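Local coordinates for protein NAD-dependent dehydrogenase (Rhizobium meliloti, PDB 4Z0P) that catalyses the NADPH-dependent reduction of glyoxylate and hydroxypyruvate, and binds NADPH and oxalate together, at residues A[259-264]-A[278-283]. Sequence-based numbering, arbitrary orientation.
Sequences DVFERE and VYVTPH. With NDP (NADPH dihydro-nicotinamide-adenine-dinucleotide phosphate), chain H; OXD (oxalic acid), chain C.
His-283 donates from ND1 to Glu-264 OE1 at 2.7 Å, a nearly straight bond at 168°. The carboxylate oxygen uses its syn lone pair and lies in the imidazole plane, while the carboxylate itself stands almost perpendicular to the ring. From the other ring nitrogen, NE2 donates to oxalate O6 at 2.7 Å. Val-260 CG1 sits 4.0 Å above the ring centre of His-283 in a CH-pi contact. Two edge bonds and a covered face thus fix the imidazole. With an alanine in place of His-283, Glu-264 OE1 and oxalate O6 would probably each lose the donor this ring supplies, and the methyl of Val-260 its ring.

Asp-259 binds the cofactor. With CG anti to the backbone N (chi1 -169°), its carboxylate reaches between NADPH and Thr-281. OD2 accepts the carboxamide N7N of NADPH at 2.9 Å. OD1 accepts the hydroxyl of Thr-281 OG1 at 2.6 Å, on its anti side. The amides of Val-284 and Ala-285 also bond this carboxylate, and Trp-106 donates to Thr-281 OG1.

The amide of Phe-261 holds Glu-264 in turn, donating to the anti lone pair of OE2 at 2.9 Å. Separately, Phe-261 CZ packs on Val-280 CG1 at 3.9 Å, joining the loop to strand 278-280. Trp-130 of the second subunit packs on Glu-264 and His-283.

Segment 259-264 follows strand 255-258; segment 278-283 begins with the neighbouring parallel strand, outermost in the Rossmann-type sheet within this chain. The histidine-carboxylate pair faces the bound oxalate, which probably marks the substrate site, beside the nicotinamide. This is consistent with the acid-base pair of D-2-hydroxyacid dehydrogenases, whose histidine passes a proton to the substrate during reduction.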
ATOM      1  N   ASP A 259       7.630 -13.286  -2.834  1.00 18.07           N
ATOM      2  CA  ASP A 259       7.366 -13.250  -4.271  1.00 18.37           C
ATOM      3  C   ASP A 259       8.249 -14.219  -5.038  1.00 20.72           C
ATOM      4  O   ASP A 259       8.013 -14.471  -6.220  1.00 19.42           O
ATOM      5  CB  ASP A 259       7.617 -11.850  -4.826  1.00 16.85           C
ATOM      6  CG  ASP A 259       7.094 -11.682  -6.253  1.00 17.93           C
ATOM      7  OD1 ASP A 259       5.871 -11.946  -6.522  1.00 18.53           O
ATOM      8  OD2 ASP A 259       7.919 -11.288  -7.123  1.00 18.99           O
ATOM      9  N   VAL A 260       9.305 -14.699  -4.376  1.00 18.91           N
ATOM     10  CA  VAL A 260      10.377 -15.487  -5.025  1.00 18.00           C
ATOM     11  C   VAL A 260      10.709 -16.677  -4.144  1.00 19.96           C
ATOM     12  O   VAL A 260      10.567 -16.602  -2.914  1.00 20.87           O
ATOM     13  CB  VAL A 260      11.623 -14.624  -5.326  1.00 19.67           C
ATOM     14  CG1 VAL A 260      11.272 -13.530  -6.322  1.00 20.43           C
ATOM     15  CG2 VAL A 260      12.181 -14.008  -4.054  1.00 21.39           C
ATOM     16  N   PHE A 261      11.096 -17.780  -4.782  1.00 19.56           N
ATOM     17  CA  PHE A 261      11.273 -19.061  -4.126  1.00 20.36           C
ATOM     18  C   PHE A 261      12.499 -19.799  -4.649  1.00 22.38           C
ATOM     19  O   PHE A 261      12.915 -19.590  -5.768  1.00 21.57           O
ATOM     20  CB  PHE A 261      10.010 -19.923  -4.278  1.00 20.67           C
ATOM     21  CG  PHE A 261       8.820 -19.266  -3.670  1.00 20.28           C
ATOM     22  CD1 PHE A 261       8.549 -19.407  -2.327  1.00 19.84           C
ATOM     23  CD2 PHE A 261       8.057 -18.373  -4.422  1.00 22.74           C
ATOM     24  CE1 PHE A 261       7.480 -18.720  -1.760  1.00 22.58           C
ATOM     25  CE2 PHE A 261       6.984 -17.685  -3.863  1.00 22.10           C
ATOM     26  CZ  PHE A 261       6.717 -17.855  -2.528  1.00 20.47           C
ATOM     27  N   GLU A 262      13.060 -20.646  -3.799  1.00 22.42           N
ATOM     28  CA  GLU A 262      14.262 -21.413  -4.157  1.00 23.05           C
ATOM     29  C   GLU A 262      14.053 -22.249  -5.419  1.00 28.13           C
ATOM     30  O   GLU A 262      14.984 -22.403  -6.218  1.00 25.42           O
ATOM     31  CB  GLU A 262      14.715 -22.310  -2.996  1.00 23.96           C
ATOM     32  CG  GLU A 262      15.223 -21.580  -1.767  1.00 24.78           C
ATOM     33  CD  GLU A 262      15.799 -22.545  -0.749  1.00 37.27           C
ATOM     34  OE1 GLU A 262      16.854 -23.158  -1.014  1.00 30.85           O
ATOM     35  OE2 GLU A 262      15.211 -22.690   0.317  1.00 25.83           O
ATOM     36  N   ARG A 263      12.849 -22.799  -5.594  1.00 21.45           N
ATOM     37  CA  ARG A 263      12.493 -23.536  -6.797  1.00 24.16           C
ATOM     38  C   ARG A 263      11.152 -23.016  -7.285  1.00 28.45           C
ATOM     39  O   ARG A 263      10.151 -23.125  -6.565  1.00 31.00           O
ATOM     40  CB  ARG A 263      12.405 -25.051  -6.516  1.00 26.89           C
ATOM     41  CG  ARG A 263      13.748 -25.690  -6.165  1.00 41.82           C
ATOM     42  N   GLU A 264      11.138 -22.406  -8.481  1.00 23.06           N
ATOM     43  CA  GLU A 264       9.917 -21.854  -9.061  1.00 23.85           C
ATOM     44  C   GLU A 264       9.567 -22.650 -10.316  1.00 25.74           C
ATOM     45  O   GLU A 264      10.484 -23.118 -11.003  1.00 24.76           O
ATOM     46  CB  GLU A 264      10.103 -20.381  -9.454  1.00 23.89           C
ATOM     47  CG  GLU A 264      10.411 -19.494  -8.268  1.00 23.63           C
ATOM     48  CD  GLU A 264      10.672 -18.038  -8.622  1.00 25.05           C
ATOM     49  OE1 GLU A 264      10.549 -17.617  -9.795  1.00 23.89           O
ATOM     50  OE2 GLU A 264      11.000 -17.297  -7.687  1.00 21.90           O
ATOM     51  N   VAL A 278       1.684 -15.638   5.835  1.00 20.36           N
ATOM     52  CA  VAL A 278       2.511 -15.571   4.637  1.00 20.65           C
ATOM     53  C   VAL A 278       1.687 -15.186   3.442  1.00 19.20           C
ATOM     54  O   VAL A 278       0.645 -15.796   3.174  1.00 20.20           O
ATOM     55  CB  VAL A 278       3.228 -16.902   4.312  1.00 22.22           C
ATOM     56  CG1 VAL A 278       4.112 -16.726   3.086  1.00 22.13           C
ATOM     57  CG2 VAL A 278       4.091 -17.336   5.494  1.00 25.42           C
ATOM     58  N   TYR A 279       2.155 -14.168   2.718  1.00 19.50           N
ATOM     59  CA  TYR A 279       1.578 -13.781   1.440  1.00 18.20           C
ATOM     60  C   TYR A 279       2.424 -14.302   0.305  1.00 19.20           C
ATOM     61  O   TYR A 279       3.602 -13.970   0.218  1.00 19.77           O
ATOM     62  CB  TYR A 279       1.518 -12.277   1.287  1.00 18.54           C
ATOM     63  CG  TYR A 279       0.627 -11.592   2.281  1.00 20.26           C
ATOM     64  CD1 TYR A 279      -0.747 -11.653   2.155  1.00 20.61           C
ATOM     65  CD2 TYR A 279       1.149 -10.949   3.378  1.00 20.03           C
ATOM     66  CE1 TYR A 279      -1.578 -11.008   3.046  1.00 20.90           C
ATOM     67  CE2 TYR A 279       0.334 -10.314   4.317  1.00 21.03           C
ATOM     68  CZ  TYR A 279      -1.038 -10.349   4.152  1.00 20.44           C
ATOM     69  OH  TYR A 279      -1.837  -9.703   5.044  1.00 22.83           O
ATOM     70  N   VAL A 280       1.846 -15.126  -0.554  1.00 18.25           N
ATOM     71  CA  VAL A 280       2.581 -15.688  -1.702  1.00 17.98           C
ATOM     72  C   VAL A 280       2.111 -15.017  -2.991  1.00 18.85           C
ATOM     73  O   VAL A 280       0.913 -14.989  -3.274  1.00 19.31           O
ATOM     74  CB  VAL A 280       2.332 -17.218  -1.835  1.00 20.63           C
ATOM     75  CG1 VAL A 280       2.894 -17.794  -3.130  1.00 23.93           C
ATOM     76  CG2 VAL A 280       2.884 -17.945  -0.623  1.00 22.88           C
ATOM     77  N   THR A 281       3.062 -14.527  -3.778  1.00 18.96           N
ATOM     78  CA  THR A 281       2.807 -14.088  -5.132  1.00 18.96           C
ATOM     79  C   THR A 281       3.764 -14.789  -6.079  1.00 20.12           C
ATOM     80  O   THR A 281       4.889 -15.132  -5.685  1.00 19.39           O
ATOM     81  CB  THR A 281       2.845 -12.544  -5.289  1.00 18.47           C
ATOM     82  OG1 THR A 281       4.042 -11.996  -4.693  1.00 18.73           O
ATOM     83  CG2 THR A 281       1.593 -11.906  -4.697  1.00 19.71           C
ATOM     84  N   PRO A 282       3.313 -15.038  -7.327  1.00 18.17           N
ATOM     85  CA  PRO A 282       4.087 -15.935  -8.217  1.00 17.02           C
ATOM     86  C   PRO A 282       5.139 -15.211  -9.059  1.00 20.76           C
ATOM     87  O   PRO A 282       5.075 -15.194 -10.299  1.00 19.54           O
ATOM     88  CB  PRO A 282       2.987 -16.561  -9.061  1.00 19.86           C
ATOM     89  CG  PRO A 282       1.960 -15.452  -9.179  1.00 21.57           C
ATOM     90  CD  PRO A 282       1.921 -14.879  -7.798  1.00 18.39           C
ATOM     91  N   HIS A 283       6.098 -14.601  -8.379  1.00 18.42           N
ATOM     92  CA  HIS A 283       7.184 -13.861  -9.026  1.00 17.99           C
ATOM     93  C   HIS A 283       6.639 -12.799  -9.982  1.00 20.68           C
ATOM     94  O   HIS A 283       6.932 -12.772 -11.187  1.00 20.03           O
ATOM     95  CB  HIS A 283       8.160 -14.816  -9.680  1.00 19.61           C
ATOM     96  CG  HIS A 283       9.481 -14.199 -10.001  1.00 19.77           C
ATOM     97  ND1 HIS A 283      10.636 -14.942 -10.039  1.00 24.73           N
ATOM     98  CD2 HIS A 283       9.841 -12.930 -10.306  1.00 23.90           C
ATOM     99  CE1 HIS A 283      11.651 -14.164 -10.360  1.00 24.47           C
ATOM    100  NE2 HIS A 283      11.196 -12.940 -10.522  1.00 21.97           N
TER
HETATM  101  PA  NDP H 407      20.968  -3.121  -8.624  1.00 22.22           P
HETATM  102  O1A NDP H 407      22.188  -3.754  -9.274  1.00 23.33           O
HETATM  103  O2A NDP H 407      20.637  -1.716  -9.002  1.00 20.98           O
HETATM  104  O5B NDP H 407      21.217  -3.184  -7.061  1.00 22.21           O
HETATM  105  C5B NDP H 407      21.749  -4.306  -6.389  1.00 22.18           C
HETATM  106  C4B NDP H 407      22.067  -3.896  -4.976  1.00 20.95           C
HETATM  107  O4B NDP H 407      22.440  -5.078  -4.273  1.00 22.00           O
HETATM  108  C3B NDP H 407      23.241  -2.927  -4.854  1.00 26.81           C
HETATM  109  O3B NDP H 407      22.948  -2.027  -3.791  1.00 25.11           O
HETATM  110  C2B NDP H 407      24.396  -3.833  -4.486  1.00 21.31           C
HETATM  111  O2B NDP H 407      25.425  -3.217  -3.737  1.00 25.18           O
HETATM  112  C1B NDP H 407      23.674  -4.831  -3.620  1.00 22.35           C
HETATM  113  N9A NDP H 407      24.477  -6.058  -3.488  1.00 22.60           N
HETATM  114  C8A NDP H 407      24.805  -6.984  -4.412  1.00 23.91           C
HETATM  115  N7A NDP H 407      25.544  -7.962  -3.941  1.00 24.20           N
HETATM  116  C5A NDP H 407      25.704  -7.646  -2.621  1.00 21.99           C
HETATM  117  C6A NDP H 407      26.404  -8.263  -1.565  1.00 27.11           C
HETATM  118  N6A NDP H 407      27.084  -9.423  -1.717  1.00 25.74           N
HETATM  119  N1A NDP H 407      26.369  -7.675  -0.336  1.00 26.72           N
HETATM  120  C2A NDP H 407      25.692  -6.527  -0.187  1.00 29.50           C
HETATM  121  N3A NDP H 407      25.006  -5.850  -1.113  1.00 22.91           N
HETATM  122  C4A NDP H 407      25.043  -6.476  -2.318  1.00 21.86           C
HETATM  123  O3  NDP H 407      19.773  -4.168  -8.918  1.00 20.43           O
HETATM  124  PN  NDP H 407      18.213  -3.721  -8.950  1.00 21.03           P
HETATM  125  O1N NDP H 407      17.888  -2.895  -7.752  1.00 21.42           O
HETATM  126  O2N NDP H 407      17.850  -3.212 -10.299  1.00 19.75           O
HETATM  127  O5D NDP H 407      17.572  -5.176  -8.871  1.00 20.48           O
HETATM  128  C5D NDP H 407      17.784  -5.963  -7.716  1.00 19.33           C
HETATM  129  C4D NDP H 407      17.288  -7.384  -7.935  1.00 20.88           C
HETATM  130  O4D NDP H 407      15.862  -7.433  -7.859  1.00 20.78           O
HETATM  131  C3D NDP H 407      17.573  -8.007  -9.294  1.00 21.22           C
HETATM  132  O3D NDP H 407      18.930  -8.491  -9.361  1.00 21.88           O
HETATM  133  C2D NDP H 407      16.562  -9.127  -9.434  1.00 19.17           C
HETATM  134  O2D NDP H 407      17.099 -10.360  -8.923  1.00 21.64           O
HETATM  135  C1D NDP H 407      15.438  -8.632  -8.486  1.00 19.03           C
HETATM  136  N1N NDP H 407      14.175  -8.385  -9.185  1.00 18.19           N
HETATM  137  C2N NDP H 407      13.037  -9.126  -8.887  1.00 19.14           C
HETATM  138  C3N NDP H 407      11.848  -8.898  -9.511  1.00 19.34           C
HETATM  139  C7N NDP H 407      10.569  -9.571  -9.108  1.00 19.89           C
HETATM  140  O7N NDP H 407       9.607  -9.514  -9.899  1.00 21.15           O
HETATM  141  N7N NDP H 407      10.494 -10.214  -7.963  1.00 18.97           N
HETATM  142  C4N NDP H 407      11.776  -7.875 -10.583  1.00 21.07           C
HETATM  143  C5N NDP H 407      13.041  -7.146 -10.848  1.00 19.76           C
HETATM  144  C6N NDP H 407      14.146  -7.384 -10.167  1.00 19.04           C
HETATM  145  P2B NDP H 407      26.463  -2.198  -4.429  1.00 37.25           P
HETATM  146  O1X NDP H 407      25.643  -0.959  -4.677  1.00 63.70           O
HETATM  147  O2X NDP H 407      27.498  -2.022  -3.332  1.00 36.38           O
HETATM  148  O3X NDP H 407      26.966  -2.857  -5.659  1.00 31.15           O
HETATM  149  C1  OXD C 402      13.515  -9.462 -13.117  1.00 25.54           C
HETATM  150  C2  OXD C 402      12.522 -10.431 -12.666  1.00 28.56           C
HETATM  151  O3  OXD C 402      13.158  -8.444 -13.763  1.00 22.03           O
HETATM  152  O4  OXD C 402      11.483 -10.596 -13.322  1.00 31.04           O
HETATM  153  O5  OXD C 402      14.713  -9.692 -12.851  1.00 24.23           O
HETATM  154  O6  OXD C 402      12.732 -11.086 -11.635  1.00 23.57           O